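Long-range contacts in putative ABC transporter, ATP-binding protein ComA (Streptococcus mutans, PDB 3K8U), which is probably a membrane transporter with an ATP-binding part, represented here by its peptidase C39 domain, a member of clan CA: residues P19-S24 with Y97-G102; P83-V88 with I136-Q141. All coordinates share one frame; numbering follows the deposited sequence.

Contact 1 of 2, residues P19-S24 with Y97-G102; sequences PAVLAS and YYVVYG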
ATOM      1  N   PRO A  19       6.380  -3.551  -4.598  1.00 15.01           N
ATOM      2  CA  PRO A  19       7.037  -2.480  -5.350  1.00 14.56           C
ATOM      3  C   PRO A  19       6.000  -1.486  -5.881  1.00 12.92           C
ATOM      4  O   PRO A  19       6.228  -0.278  -5.866  1.00 13.03           O
ATOM      5  CB  PRO A  19       7.708  -3.243  -6.492  1.00 13.93           C
ATOM      6  CG  PRO A  19       8.108  -4.511  -5.842  1.00 15.92           C
ATOM      7  CD  PRO A  19       6.900  -4.871  -5.001  1.00 15.44           C
ATOM      8  N   ALA A  20       4.849  -2.001  -6.318  1.00 13.01           N
ATOM      9  CA  ALA A  20       3.779  -1.161  -6.857  1.00 12.23           C
ATOM     10  C   ALA A  20       3.182  -0.177  -5.854  1.00 13.77           C
ATOM     11  O   ALA A  20       3.031   1.003  -6.174  1.00 12.87           O
ATOM     12  CB  ALA A  20       2.683  -2.018  -7.478  1.00 13.84           C
ATOM     13  N   VAL A  21       2.817  -0.644  -4.657  1.00 13.28           N
ATOM     14  CA  VAL A  21       2.251   0.275  -3.665  1.00 12.98           C
ATOM     15  C   VAL A  21       3.282   1.310  -3.221  1.00 13.65           C
ATOM     16  O   VAL A  21       2.941   2.471  -3.014  1.00 13.62           O
ATOM     17  CB  VAL A  21       1.625  -0.444  -2.424  1.00 13.15           C
ATOM     18  CG1 VAL A  21       0.466  -1.323  -2.871  1.00 10.79           C
ATOM     19  CG2 VAL A  21       2.664  -1.253  -1.660  1.00 11.31           C
ATOM     20  N   LEU A  22       4.546   0.901  -3.115  1.00 14.59           N
ATOM     21  CA  LEU A  22       5.597   1.830  -2.717  1.00 15.76           C
ATOM     22  C   LEU A  22       5.776   2.899  -3.796  1.00 16.03           C
ATOM     23  O   LEU A  22       5.879   4.087  -3.487  1.00 16.53           O
ATOM     24  CB  LEU A  22       6.915   1.093  -2.456  1.00 17.14           C
ATOM     25  CG  LEU A  22       8.113   1.958  -2.034  1.00 18.36           C
ATOM     26  CD1 LEU A  22       7.760   2.813  -0.824  1.00 19.79           C
ATOM     27  CD2 LEU A  22       9.308   1.068  -1.731  1.00 18.04           C
ATOM     28  N   ALA A  23       5.781   2.479  -5.059  1.00 16.95           N
ATOM     29  CA  ALA A  23       5.919   3.416  -6.176  1.00 18.36           C
ATOM     30  C   ALA A  23       4.739   4.391  -6.190  1.00 18.52           C
ATOM     31  O   ALA A  23       4.905   5.585  -6.468  1.00 16.99           O
ATOM     32  CB  ALA A  23       5.994   2.657  -7.504  1.00 16.38           C
ATOM     33  N   SER A  24       3.555   3.882  -5.860  1.00 16.62           N
ATOM     34  CA  SER A  24       2.343   4.696  -5.828  1.00 16.00           C
ATOM     35  C   SER A  24       2.437   5.823  -4.804  1.00 17.18           C
ATOM     36  O   SER A  24       2.168   6.987  -5.124  1.00 19.36           O
ATOM     37  CB  SER A  24       1.120   3.825  -5.525  1.00 14.81           C
ATOM     38  OG  SER A  24       0.943   2.822  -6.512  1.00 14.65           O
ATOM     39  N   TYR A  97      -0.946  -5.999  -1.086  1.00 13.60           N
ATOM     40  CA  TYR A  97      -1.107  -4.732  -0.379  1.00 12.26           C
ATOM     41  C   TYR A  97      -1.964  -3.777  -1.189  1.00 13.48           C
ATOM     42  O   TYR A  97      -2.068  -3.911  -2.406  1.00 13.50           O
ATOM     43  CB  TYR A  97       0.257  -4.050  -0.164  1.00 13.15           C
ATOM     44  CG  TYR A  97       1.269  -4.868   0.607  1.00 16.35           C
ATOM     45  CD1 TYR A  97       1.428  -4.700   1.979  1.00 17.94           C
ATOM     46  CD2 TYR A  97       2.059  -5.821  -0.039  1.00 19.13           C
ATOM     47  CE1 TYR A  97       2.346  -5.467   2.696  1.00 20.87           C
ATOM     48  CE2 TYR A  97       2.976  -6.588   0.663  1.00 18.78           C
ATOM     49  CZ  TYR A  97       3.113  -6.409   2.027  1.00 21.88           C
ATOM     50  OH  TYR A  97       4.013  -7.181   2.723  1.00 26.15           O
ATOM     51  N   TYR A  98      -2.557  -2.807  -0.502  1.00 11.66           N
ATOM     52  CA  TYR A  98      -3.357  -1.766  -1.144  1.00 11.16           C
ATOM     53  C   TYR A  98      -2.805  -0.438  -0.670  1.00 12.49           C
ATOM     54  O   TYR A  98      -2.110  -0.357   0.350  1.00 11.64           O
ATOM     55  CB  TYR A  98      -4.809  -1.742  -0.648  1.00 11.98           C
ATOM     56  CG  TYR A  98      -5.723  -2.887  -0.999  1.00 11.18           C
ATOM     57  CD1 TYR A  98      -5.471  -3.727  -2.080  1.00 11.87           C
ATOM     58  CD2 TYR A  98      -6.881  -3.102  -0.249  1.00 11.26           C
ATOM     59  CE1 TYR A  98      -6.355  -4.756  -2.408  1.00 11.55           C
ATOM     60  CE2 TYR A  98      -7.766  -4.121  -0.563  1.00 11.94           C
ATOM     61  CZ  TYR A  98      -7.504  -4.942  -1.640  1.00 14.58           C
ATOM     62  OH  TYR A  98      -8.395  -5.943  -1.941  1.00 15.15           O
ATOM     63  N   VAL A  99      -3.130   0.606  -1.419  1.00 13.26           N
ATOM     64  CA  VAL A  99      -2.796   1.957  -1.017  1.00 13.15           C
ATOM     65  C   VAL A  99      -4.169   2.451  -0.546  1.00 14.18           C
ATOM     66  O   VAL A  99      -5.190   2.076  -1.131  1.00 12.25           O
ATOM     67  CB  VAL A  99      -2.349   2.834  -2.206  1.00 13.89           C
ATOM     68  CG1 VAL A  99      -2.169   4.272  -1.744  1.00 14.18           C
ATOM     69  CG2 VAL A  99      -1.044   2.304  -2.798  1.00 12.06           C
ATOM     70  N   VAL A 100      -4.220   3.181   0.565  1.00 12.15           N
ATOM     71  CA  VAL A 100      -5.495   3.712   1.032  1.00 12.86           C
ATOM     72  C   VAL A 100      -5.430   5.223   0.829  1.00 12.90           C
ATOM     73  O   VAL A 100      -4.552   5.892   1.371  1.00 12.86           O
ATOM     74  CB  VAL A 100      -5.785   3.361   2.516  1.00 13.37           C
ATOM     75  CG1 VAL A 100      -7.131   3.946   2.933  1.00 15.12           C
ATOM     76  CG2 VAL A 100      -5.817   1.854   2.693  1.00 13.58           C
ATOM     77  N   TYR A 101      -6.344   5.739   0.013  1.00 14.91           N
ATOM     78  CA  TYR A 101      -6.383   7.162  -0.324  1.00 16.39           C
ATOM     79  C   TYR A 101      -7.333   8.003   0.509  1.00 18.62           C
ATOM     80  O   TYR A 101      -7.137   9.210   0.647  1.00 19.04           O
ATOM     81  CB  TYR A 101      -6.755   7.333  -1.794  1.00 18.28           C
ATOM     82  CG  TYR A 101      -5.807   6.657  -2.747  1.00 19.14           C
ATOM     83  CD1 TYR A 101      -4.552   7.200  -3.017  1.00 19.18           C
ATOM     84  CD2 TYR A 101      -6.168   5.472  -3.382  1.00 20.55           C
ATOM     85  CE1 TYR A 101      -3.677   6.572  -3.899  1.00 19.20           C
ATOM     86  CE2 TYR A 101      -5.307   4.840  -4.259  1.00 20.80           C
ATOM     87  CZ  TYR A 101      -4.067   5.390  -4.514  1.00 19.06           C
ATOM     88  OH  TYR A 101      -3.215   4.739  -5.371  1.00 22.97           O
ATOM     89  N   GLY A 102      -8.385   7.379   1.023  1.00 18.77           N
ATOM     90  CA  GLY A 102      -9.340   8.118   1.822  1.00 23.64           C
ATOM     91  C   GLY A 102     -10.547   7.294   2.194  1.00 27.03           C
ATOM     92  O   GLY A 102     -10.577   6.079   1.986  1.00 23.17           O
TER
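Val21 on helix 17-28 and Val99 on strand 93-104 mark the nearest approach of the two backbones, with their CA atoms 5.9 Å apart. The axes of the two segments come within 8.1 Å. They run nearly parallel, 18° apart in their N-to-C directions. The helix therefore lies lengthwise on the strand, and its Val21 and Ser24 between them meet side chains and backbone there.

Val21 points at the strand and touches Tyr97, Val99 and the backbone of Tyr98. Its CB rests on Val99 CG2 at 3.8 Å. Its CG1 meets the strand backbone, 3.7 Å from Tyr97 O, and also touches Tyr97 CB. The side chains of Val21 and Tyr97 cross at about a right angle, and the Tyr97 ring leads away from the helix to hydrogen-bond Thr49 O through its hydroxyl.

A helix laid on an antiparallel sheet is the core of the papain-like fold, to which clan CA peptidases belong. In that fold the active site forms between the start of such a helix and the sheet.

One turn further along the helix, Ser24 CB meets the same branch, Val99 CG2, at 3.8 Å. Val99 CG1 is anti to the backbone N (chi1 174°) and lies over one face of the Tyr101 ring, toward the rim.

Ser24 OG turns back along the helix and donates to Ala20 O at 2.8 Å. It comes from above the carbonyl plane, 36° out of it. Ser24 N reaches the same oxygen from the opposite face, so Ala20 O accepts two bonds. Ser24 OG also has Val9 N as a partner, and the Tyr101 hydroxyl bonds Lys7 O. Tyr101 and Gly102 both pair with Ile109, forming a classic beta bulge.

Contact 2 of 2, residues P83-V88 with I136-Q141; sequences PFIVHV and IFLAPQ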
ATOM      1  N   PRO A  83      -1.916   9.335   1.676  1.00 18.53           N
ATOM      2  CA  PRO A  83      -2.250   7.912   1.590  1.00 16.93           C
ATOM      3  C   PRO A  83      -1.283   7.063   2.408  1.00 15.54           C
ATOM      4  O   PRO A  83      -0.265   7.560   2.896  1.00 16.42           O
ATOM      5  CB  PRO A  83      -2.072   7.637   0.100  1.00 16.82           C
ATOM      6  CG  PRO A  83      -0.826   8.433  -0.205  1.00 19.41           C
ATOM      7  CD  PRO A  83      -1.056   9.742   0.545  1.00 18.51           C
ATOM      8  N   PHE A  84      -1.638   5.800   2.613  1.00 14.01           N
ATOM      9  CA  PHE A  84      -0.761   4.874   3.320  1.00 12.49           C
ATOM     10  C   PHE A  84      -0.944   3.464   2.773  1.00 12.69           C
ATOM     11  O   PHE A  84      -1.833   3.216   1.955  1.00 14.14           O
ATOM     12  CB  PHE A  84      -0.926   4.948   4.847  1.00 13.59           C
ATOM     13  CG  PHE A  84      -2.309   4.657   5.339  1.00 13.28           C
ATOM     14  CD1 PHE A  84      -2.659   3.373   5.751  1.00 12.98           C
ATOM     15  CD2 PHE A  84      -3.255   5.674   5.434  1.00 15.54           C
ATOM     16  CE1 PHE A  84      -3.927   3.109   6.251  1.00 15.88           C
ATOM     17  CE2 PHE A  84      -4.527   5.421   5.934  1.00 14.18           C
ATOM     18  CZ  PHE A  84      -4.865   4.138   6.343  1.00 14.27           C
ATOM     19  N   ILE A  85      -0.080   2.551   3.197  1.00 10.89           N
ATOM     20  CA  ILE A  85      -0.108   1.174   2.716  1.00 11.36           C
ATOM     21  C   ILE A  85      -0.684   0.201   3.738  1.00 10.46           C
ATOM     22  O   ILE A  85      -0.455   0.354   4.931  1.00 11.47           O
ATOM     23  CB  ILE A  85       1.325   0.735   2.344  1.00 11.78           C
ATOM     24  CG1 ILE A  85       1.860   1.632   1.220  1.00 14.63           C
ATOM     25  CG2 ILE A  85       1.364  -0.739   1.939  1.00 11.16           C
ATOM     26  CD1 ILE A  85       3.360   1.540   1.015  1.00 17.40           C
ATOM     27  N   VAL A  86      -1.457  -0.776   3.264  1.00 10.47           N
ATOM     28  CA  VAL A  86      -2.030  -1.797   4.143  1.00 10.23           C
ATOM     29  C   VAL A  86      -1.804  -3.192   3.580  1.00 11.67           C
ATOM     30  O   VAL A  86      -1.729  -3.380   2.361  1.00 11.26           O
ATOM     31  CB  VAL A  86      -3.557  -1.605   4.392  1.00 10.26           C
ATOM     32  CG1 VAL A  86      -3.804  -0.343   5.207  1.00  8.60           C
ATOM     33  CG2 VAL A  86      -4.328  -1.559   3.072  1.00 12.01           C
ATOM     34  N   HIS A  87      -1.689  -4.165   4.479  1.00 10.22           N
ATOM     35  CA  HIS A  87      -1.485  -5.559   4.102  1.00 12.18           C
ATOM     36  C   HIS A  87      -2.850  -6.241   4.109  1.00 11.42           C
ATOM     37  O   HIS A  87      -3.562  -6.221   5.122  1.00 10.65           O
ATOM     38  CB  HIS A  87      -0.543  -6.235   5.110  1.00 12.92           C
ATOM     39  CG  HIS A  87      -0.183  -7.648   4.763  1.00 16.66           C
ATOM     40  ND1 HIS A  87       0.259  -8.552   5.706  1.00 16.86           N
ATOM     41  CD2 HIS A  87      -0.199  -8.314   3.584  1.00 17.76           C
ATOM     42  CE1 HIS A  87       0.499  -9.713   5.123  1.00 17.77           C
ATOM     43  NE2 HIS A  87       0.229  -9.595   3.836  1.00 17.95           N
ATOM     44  N   VAL A  88      -3.229  -6.817   2.973  1.00 12.27           N
ATOM     45  CA  VAL A  88      -4.520  -7.494   2.858  1.00 13.20           C
ATOM     46  C   VAL A  88      -4.348  -8.909   2.338  1.00 15.97           C
ATOM     47  O   VAL A  88      -3.523  -9.156   1.454  1.00 17.50           O
ATOM     48  CB  VAL A  88      -5.495  -6.732   1.925  1.00 13.87           C
ATOM     49  CG1 VAL A  88      -5.865  -5.386   2.533  1.00 13.74           C
ATOM     50  CG2 VAL A  88      -4.863  -6.529   0.541  1.00 16.63           C
ATOM     51  N   ILE A 136       1.311   0.797   6.949  1.00 12.41           N
ATOM     52  CA  ILE A 136       2.635   1.390   6.823  1.00 13.92           C
ATOM     53  C   ILE A 136       2.460   2.820   6.344  1.00 14.07           C
ATOM     54  O   ILE A 136       1.874   3.066   5.286  1.00 12.60           O
ATOM     55  CB  ILE A 136       3.525   0.599   5.829  1.00 16.24           C
ATOM     56  CG1 ILE A 136       3.690  -0.845   6.313  1.00 16.69           C
ATOM     57  CG2 ILE A 136       4.905   1.269   5.695  1.00 17.25           C
ATOM     58  CD1 ILE A 136       4.310  -1.781   5.293  1.00 18.80           C
ATOM     59  N   PHE A 137       2.940   3.758   7.158  1.00 15.78           N
ATOM     60  CA  PHE A 137       2.868   5.182   6.857  1.00 17.33           C
ATOM     61  C   PHE A 137       4.243   5.696   6.447  1.00 20.34           C
ATOM     62  O   PHE A 137       5.252   5.367   7.079  1.00 19.33           O
ATOM     63  CB  PHE A 137       2.364   5.955   8.083  1.00 17.44           C
ATOM     64  CG  PHE A 137       0.918   5.691   8.419  1.00 17.65           C
ATOM     65  CD1 PHE A 137      -0.077   6.562   7.988  1.00 17.56           C
ATOM     66  CD2 PHE A 137       0.551   4.561   9.140  1.00 18.41           C
ATOM     67  CE1 PHE A 137      -1.417   6.309   8.264  1.00 17.08           C
ATOM     68  CE2 PHE A 137      -0.788   4.298   9.424  1.00 17.41           C
ATOM     69  CZ  PHE A 137      -1.775   5.173   8.981  1.00 15.92           C
ATOM     70  N   LEU A 138       4.280   6.492   5.381  1.00 20.81           N
ATOM     71  CA  LEU A 138       5.529   7.056   4.878  1.00 25.76           C
ATOM     72  C   LEU A 138       5.427   8.574   4.797  1.00 27.70           C
ATOM     73  O   LEU A 138       4.359   9.119   4.519  1.00 27.29           O
ATOM     74  CB  LEU A 138       5.848   6.512   3.482  1.00 27.78           C
ATOM     75  CG  LEU A 138       5.722   5.015   3.201  1.00 29.76           C
ATOM     76  CD1 LEU A 138       6.118   4.748   1.763  1.00 31.77           C
ATOM     77  CD2 LEU A 138       6.589   4.211   4.146  1.00 31.79           C
ATOM     78  N   ALA A 139       6.551   9.247   5.012  1.00 32.35           N
ATOM     79  CA  ALA A 139       6.596  10.704   4.955  1.00 37.21           C
ATOM     80  C   ALA A 139       7.994  11.174   4.575  1.00 39.76           C
ATOM     81  O   ALA A 139       8.989  10.625   5.047  1.00 39.30           O
ATOM     82  CB  ALA A 139       6.193  11.292   6.301  1.00 37.12           C
ATOM     83  N   PRO A 140       8.090  12.171   3.678  1.00 43.56           N
ATOM     84  CA  PRO A 140       9.388  12.701   3.247  1.00 46.34           C
ATOM     85  C   PRO A 140      10.111  13.350   4.424  1.00 48.86           C
ATOM     86  O   PRO A 140       9.538  14.190   5.121  1.00 50.13           O
ATOM     87  CB  PRO A 140       8.998  13.745   2.200  1.00 46.32           C
ATOM     88  CG  PRO A 140       7.720  13.207   1.642  1.00 45.73           C
ATOM     89  CD  PRO A 140       6.998  12.770   2.891  1.00 44.38           C
ATOM     90  N   GLN A 141      11.350  12.934   4.667  1.00 51.71           N
ATOM     91  CA  GLN A 141      12.137  13.489   5.766  1.00 53.86           C
ATOM     92  C   GLN A 141      12.994  14.675   5.322  1.00 54.87           C
ATOM     93  O   GLN A 141      13.446  14.681   4.154  1.00 55.40           O
ATOM     94  CB  GLN A 141      13.012  12.405   6.407  1.00 54.63           C
ATOM     95  CG  GLN A 141      14.036  11.770   5.472  1.00 55.35           C
ATOM     96  CD  GLN A 141      14.868  10.687   6.142  1.00 56.55           C
ATOM     97  OE1 GLN A 141      15.897  10.266   5.610  1.00 56.79           O
ATOM     98  NE2 GLN A 141      14.425  10.227   7.310  1.00 56.90           N
TER
HETATM   99  O   HOH W   1       2.200   7.354   3.776  1.00 37.18           O
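Ile85 and Ile136 form an antiparallel hydrogen-bonded pair, with Ile85 N to Ile136 O at 2.9 Å and Ile136 N to Ile85 O at 2.7 Å. Both bonds are nearly straight, and they join two non-consecutive strands in the central sheet of the papain-like fold. The two CB atoms touch on one face of the sheet. Farther out, Ile85 CD1 meets Leu138 CD1.

Phe84 leaves the sheet on the other face. Its CB sits 3.4 Å from Ile136 O and 3.6 Å from Phe137 CD1, over the face of the Phe137 ring in a CH-pi contact. CG stands between the backbone N and the carbonyl carbon (chi1 59°) and lies 3.5 Å from Phe137 CE1. CD2 meets that CE1 at 3.4 Å, while CD1 is nearer Phe137 CZ. Phe84 CE1 lies nearest Phe137 CZ, and Phe84 CE2 nearest Phe137 CE1. At the tip, Phe84 CZ is 4.2 Å from Phe137 CZ, which lies over the centre of the Phe84 ring. The two side chains point the same way and form an offset stack, planes at 23°.

Where the strands part, a water donates to Pro83 O and accepts from Leu138 N. Strand 63-69 flanks strand 134-140 and touches Phe137 through Arg66 and Ile68. Leu74 and Phe75 pack on Phe84. Helix 17-28 covers the isoleucine face, with Val21 on Ile85 and Leu22 and Val25 on Leu138.

Overall arrangement
The centres of contacts 1 and 2 lie 8 Å apart, near the middle of the domain. Their segments alternate along the chain: 19-24, 83-88, 97-102, 136-141. Three of the four lie in one antiparallel sheet, where strand 84-90 stands between strands 134-140 and 93-104. The contacts join there, and Val100 N to Phe84 O at 2.8 Å is a probable hydrogen bond. Contact 2 pairs two strands within the sheet, while contact 1 sets helix 17-28 on it. That helix packs on residues of both contacts. Together they tie the early helix and the last strand into one core of the C39 peptidase domain.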